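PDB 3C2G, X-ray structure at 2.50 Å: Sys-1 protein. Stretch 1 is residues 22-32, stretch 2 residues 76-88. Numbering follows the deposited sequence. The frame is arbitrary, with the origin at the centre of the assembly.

Stretch 1, residues 22-32: QRLHMAKTIRT
Stretch 2 (76-88) QLWYNLLDILRRF

The contact between the two stretches is anchored by a salt bridge from Arg-31 to Asp-83. Arg-31 NE donates to Asp-83 OD2 at 2.8 Å with an N-H...acceptor angle of 153°, and Arg-31 NH2 adds a weak hydrogen bond to the same Asp-83 OD2 at 3.3 Å, so the carboxylate oxygen lies at the edge of the guanidinium, near its plane. Arg-31 reaches it extended through chi3 (t, t, t), with chi4 at -103° turning the guanidinium, and its side chain sits among Asn-80, Asp-83, Ile-84 and Arg-87.

Asp-83 (chi1 t, chi2 68°) also binds two arginines of its own helix. Its OD1 accepts from Arg-86 NH2 at 2.8 Å, and its OD2 from Arg-87 NH1 at a very short 2.5 Å, both as salt bridges. Sharing OD2 brings like charges together, with Arg-31 NH2 4.0 Å from Arg-87 NH1; the carboxylate oxygen that both contact offsets this.

Asn-80 (chi1 m, chi2 -105°) points toward the first stretch. Its ND2 donates to Gln-76 O one turn back at 2.7 Å, while OD1 lies 3.4 Å from both Lys-28 CA and Arg-31 CD. A small polar side chain suits this position, with its amide nitrogen satisfied within its own helix and its oxygen against the neighbouring backbone. At the exposed margin, Lys-28 (m, t, t, t) runs along the contact and places NZ 3.1 Å from Gln-76 NE2 as modelled.

Both stretches are helical segments, with phi near -60° and psi mostly between -35° and -50°, and both helices extend beyond these limits. They run in the same general direction, their axes inclined at 27° and 9.0 Å apart at closest approach. CA atoms pair Leu-24 with Leu-77 (5.4 Å), Lys-28 with Asn-80 (6.2 Å) and Arg-31 with Ile-84 (6.0 Å).

Apolar packing completes the 604 Å² interface, counted over both sides. Ala-27 points toward the second helix, and its CB lies 3.9 Å from both Leu-77 CD1 and Leu-81 CD2; its single methyl leaves room for both leucine methyls, and Leu-77 CD1 also comes within 4.0 Å of Arg-23 O. Leu-24 (t, p) leaves its CA sideways but brings CD1 to 3.8 Å from Leu-77 N. Leu-77 is likewise t, p. Farther along, Ile-84 (m, t) extends CD1 to 3.9 Å from both Ile-30 CG2 and Arg-31 CB, where it packs against the aliphatic start of the arginine. His-25 and Thr-29 point away and make no contact.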

# COMPACT_ATOMS: atom_id res chain seq x y z
N GLN A 22 -37.62 -37.27 -17.48
CA GLN A 22 -37.96 -37.61 -16.11
C GLN A 22 -36.93 -37.02 -15.14
O GLN A 22 -37.28 -36.59 -14.03
CB GLN A 22 -38.08 -39.13 -15.93
N ARG A 23 -35.67 -36.98 -15.57
CA ARG A 23 -34.59 -36.39 -14.77
C ARG A 23 -34.82 -34.91 -14.49
O ARG A 23 -34.58 -34.44 -13.38
CB ARG A 23 -33.24 -36.60 -15.45
CG ARG A 23 -32.84 -38.05 -15.48
CD ARG A 23 -31.36 -38.22 -15.59
NE ARG A 23 -30.97 -39.43 -14.87
CZ ARG A 23 -29.74 -39.69 -14.45
NH1 ARG A 23 -28.75 -38.82 -14.67
NH2 ARG A 23 -29.50 -40.82 -13.79
N LEU A 24 -35.31 -34.19 -15.50
CA LEU A 24 -35.67 -32.79 -15.36
C LEU A 24 -36.79 -32.62 -14.34
O LEU A 24 -36.69 -31.77 -13.44
CB LEU A 24 -36.07 -32.21 -16.72
CG LEU A 24 -36.53 -30.75 -16.82
CD1 LEU A 24 -35.49 -29.77 -16.28
CD2 LEU A 24 -36.86 -30.43 -18.27
N HIS A 25 -37.84 -33.43 -14.48
CA HIS A 25 -38.97 -33.40 -13.56
C HIS A 25 -38.51 -33.66 -12.12
O HIS A 25 -38.93 -32.97 -11.19
CB HIS A 25 -40.06 -34.41 -13.97
CG HIS A 25 -41.26 -34.40 -13.07
ND1 HIS A 25 -42.31 -33.53 -13.23
CD2 HIS A 25 -41.57 -35.16 -11.99
CE1 HIS A 25 -43.21 -33.75 -12.30
NE2 HIS A 25 -42.79 -34.73 -11.53
N MSE A 26 -37.64 -34.65 -11.96
CA MSE A 26 -37.10 -35.02 -10.65
C MSE A 26 -36.29 -33.87 -10.04
O MSE A 26 -36.39 -33.61 -8.84
CB MSE A 26 -36.27 -36.30 -10.74
CG MSE A 26 -37.10 -37.58 -10.94
SE MSE A 26 -36.05 -39.27 -11.06
CE MSE A 26 -35.13 -38.99 -12.76
N ALA A 27 -35.51 -33.18 -10.87
CA ALA A 27 -34.74 -32.02 -10.41
C ALA A 27 -35.61 -30.87 -9.90
O ALA A 27 -35.40 -30.38 -8.79
CB ALA A 27 -33.77 -31.55 -11.50
N LYS A 28 -36.61 -30.47 -10.69
CA LYS A 28 -37.60 -29.46 -10.25
C LYS A 28 -38.22 -29.86 -8.92
O LYS A 28 -38.35 -29.03 -8.01
CB LYS A 28 -38.71 -29.28 -11.28
CG LYS A 28 -38.27 -28.66 -12.60
CD LYS A 28 -39.45 -28.56 -13.57
CE LYS A 28 -39.04 -27.89 -14.89
NZ LYS A 28 -40.12 -27.95 -15.92
N THR A 29 -38.60 -31.13 -8.82
CA THR A 29 -39.22 -31.69 -7.62
C THR A 29 -38.33 -31.50 -6.40
O THR A 29 -38.75 -30.90 -5.40
CB THR A 29 -39.57 -33.18 -7.85
OG1 THR A 29 -40.46 -33.29 -8.97
CG2 THR A 29 -40.21 -33.80 -6.62
N ILE A 30 -37.09 -32.00 -6.48
CA ILE A 30 -36.11 -31.84 -5.40
C ILE A 30 -35.87 -30.36 -5.05
O ILE A 30 -35.78 -30.01 -3.88
CB ILE A 30 -34.78 -32.56 -5.73
CG1 ILE A 30 -35.00 -34.07 -5.79
CG2 ILE A 30 -33.69 -32.21 -4.69
CD1 ILE A 30 -33.88 -34.85 -6.48
N ARG A 31 -35.79 -29.50 -6.06
CA ARG A 31 -35.59 -28.07 -5.83
C ARG A 31 -36.78 -27.48 -5.09
O ARG A 31 -36.62 -26.76 -4.10
CB ARG A 31 -35.36 -27.34 -7.15
CG ARG A 31 -35.06 -25.86 -6.99
CD ARG A 31 -34.96 -25.17 -8.35
NE ARG A 31 -34.90 -23.72 -8.18
CZ ARG A 31 -35.91 -22.88 -8.39
NH1 ARG A 31 -37.10 -23.33 -8.79
NH2 ARG A 31 -35.74 -21.58 -8.19
N THR A 32 -37.97 -27.82 -5.56
CA THR A 32 -39.20 -27.34 -4.94
C THR A 32 -39.27 -27.74 -3.48
O THR A 32 -39.54 -26.90 -2.62
CB THR A 32 -40.42 -27.87 -5.70
OG1 THR A 32 -40.29 -27.55 -7.09
CG2 THR A 32 -41.71 -27.26 -5.16
N GLN A 76 -31.94 -25.84 -18.58
CA GLN A 76 -33.05 -25.95 -17.65
C GLN A 76 -32.77 -26.93 -16.51
O GLN A 76 -33.06 -26.64 -15.34
CB GLN A 76 -34.34 -26.30 -18.39
CG GLN A 76 -35.58 -25.86 -17.64
CD GLN A 76 -36.87 -26.20 -18.35
OE1 GLN A 76 -36.94 -26.24 -19.59
NE2 GLN A 76 -37.91 -26.46 -17.57
N LEU A 77 -32.18 -28.07 -16.84
CA LEU A 77 -31.80 -29.05 -15.84
C LEU A 77 -30.78 -28.45 -14.89
O LEU A 77 -31.02 -28.39 -13.68
CB LEU A 77 -31.24 -30.32 -16.51
CG LEU A 77 -30.65 -31.42 -15.63
CD1 LEU A 77 -31.70 -32.09 -14.76
CD2 LEU A 77 -29.96 -32.45 -16.50
N TRP A 78 -29.66 -27.97 -15.46
CA TRP A 78 -28.57 -27.37 -14.68
C TRP A 78 -28.99 -26.14 -13.87
O TRP A 78 -28.53 -25.96 -12.74
CB TRP A 78 -27.37 -27.05 -15.57
CG TRP A 78 -26.83 -28.26 -16.31
CD1 TRP A 78 -27.06 -29.59 -16.03
CD2 TRP A 78 -25.93 -28.26 -17.43
NE1 TRP A 78 -26.38 -30.40 -16.91
CE2 TRP A 78 -25.67 -29.61 -17.78
CE3 TRP A 78 -25.32 -27.24 -18.18
CZ2 TRP A 78 -24.85 -29.97 -18.84
CZ3 TRP A 78 -24.49 -27.60 -19.24
CH2 TRP A 78 -24.26 -28.95 -19.56
N TYR A 79 -29.88 -25.32 -14.41
CA TYR A 79 -30.33 -24.17 -13.65
C TYR A 79 -30.94 -24.61 -12.34
O TYR A 79 -30.73 -23.96 -11.31
CB TYR A 79 -31.31 -23.30 -14.43
CG TYR A 79 -31.73 -22.07 -13.66
CD1 TYR A 79 -30.98 -20.89 -13.72
CD2 TYR A 79 -32.87 -22.08 -12.85
CE1 TYR A 79 -31.35 -19.76 -13.00
CE2 TYR A 79 -33.26 -20.94 -12.13
CZ TYR A 79 -32.49 -19.79 -12.21
OH TYR A 79 -32.86 -18.66 -11.51
N ASN A 80 -31.69 -25.71 -12.37
CA ASN A 80 -32.33 -26.25 -11.17
C ASN A 80 -31.32 -26.80 -10.17
O ASN A 80 -31.36 -26.46 -8.99
CB ASN A 80 -33.34 -27.34 -11.55
CG ASN A 80 -34.67 -26.78 -12.02
OD1 ASN A 80 -35.65 -26.82 -11.30
ND2 ASN A 80 -34.70 -26.24 -13.24
N LEU A 81 -30.42 -27.65 -10.66
CA LEU A 81 -29.37 -28.24 -9.83
C LEU A 81 -28.41 -27.18 -9.27
O LEU A 81 -28.01 -27.24 -8.10
CB LEU A 81 -28.61 -29.30 -10.61
CG LEU A 81 -29.41 -30.44 -11.26
CD1 LEU A 81 -28.53 -31.27 -12.15
CD2 LEU A 81 -30.10 -31.33 -10.23
N LEU A 82 -28.04 -26.20 -10.10
CA LEU A 82 -27.13 -25.15 -9.64
C LEU A 82 -27.80 -24.26 -8.62
O LEU A 82 -27.14 -23.75 -7.72
CB LEU A 82 -26.57 -24.35 -10.81
CG LEU A 82 -25.70 -25.17 -11.76
CD1 LEU A 82 -25.37 -24.40 -13.04
CD2 LEU A 82 -24.43 -25.66 -11.06
N ASP A 83 -29.12 -24.11 -8.74
CA ASP A 83 -29.87 -23.33 -7.76
C ASP A 83 -29.95 -24.03 -6.42
O ASP A 83 -29.92 -23.38 -5.38
CB ASP A 83 -31.27 -22.99 -8.26
CG ASP A 83 -31.97 -21.99 -7.35
OD1 ASP A 83 -31.54 -20.81 -7.29
OD2 ASP A 83 -32.92 -22.40 -6.65
N ILE A 84 -30.05 -25.36 -6.44
CA ILE A 84 -29.97 -26.14 -5.21
C ILE A 84 -28.58 -25.91 -4.62
O ILE A 84 -28.44 -25.53 -3.46
CB ILE A 84 -30.21 -27.65 -5.47
CG1 ILE A 84 -31.70 -27.92 -5.74
CG2 ILE A 84 -29.73 -28.49 -4.29
CD1 ILE A 84 -31.96 -29.23 -6.52
N LEU A 85 -27.55 -26.12 -5.44
CA LEU A 85 -26.18 -25.94 -4.98
C LEU A 85 -25.94 -24.56 -4.37
O LEU A 85 -25.33 -24.45 -3.31
CB LEU A 85 -25.19 -26.21 -6.12
CG LEU A 85 -23.70 -26.04 -5.83
CD1 LEU A 85 -23.21 -26.89 -4.63
CD2 LEU A 85 -22.93 -26.39 -7.08
N ARG A 86 -26.44 -23.52 -5.04
CA ARG A 86 -26.31 -22.16 -4.54
C ARG A 86 -26.91 -22.05 -3.15
O ARG A 86 -26.30 -21.47 -2.25
CB ARG A 86 -26.97 -21.16 -5.49
CG ARG A 86 -26.86 -19.71 -5.04
CD ARG A 86 -27.39 -18.72 -6.08
NE ARG A 86 -28.82 -18.88 -6.27
CZ ARG A 86 -29.75 -18.31 -5.51
NH1 ARG A 86 -29.39 -17.52 -4.50
NH2 ARG A 86 -31.04 -18.54 -5.76
N ARG A 87 -28.09 -22.63 -2.98
CA ARG A 87 -28.79 -22.57 -1.71
C ARG A 87 -28.03 -23.26 -0.58
O ARG A 87 -28.01 -22.77 0.56
CB ARG A 87 -30.22 -23.11 -1.87
CG ARG A 87 -31.09 -22.15 -2.68
CD ARG A 87 -32.48 -22.68 -3.00
NE ARG A 87 -33.45 -21.64 -2.70
CZ ARG A 87 -33.94 -20.78 -3.59
NH1 ARG A 87 -33.59 -20.84 -4.86
NH2 ARG A 87 -34.81 -19.85 -3.19
N PHE A 88 -27.35 -24.36 -0.91
CA PHE A 88 -26.46 -25.05 0.03
C PHE A 88 -25.31 -24.18 0.53
O PHE A 88 -24.72 -24.47 1.57
CB PHE A 88 -25.86 -26.29 -0.64
CG PHE A 88 -26.77 -27.48 -0.65
CD1 PHE A 88 -28.13 -27.35 -0.41
CD2 PHE A 88 -26.25 -28.75 -0.93
CE1 PHE A 88 -28.96 -28.45 -0.43
CE2 PHE A 88 -27.08 -29.87 -0.96
CZ PHE A 88 -28.44 -29.72 -0.70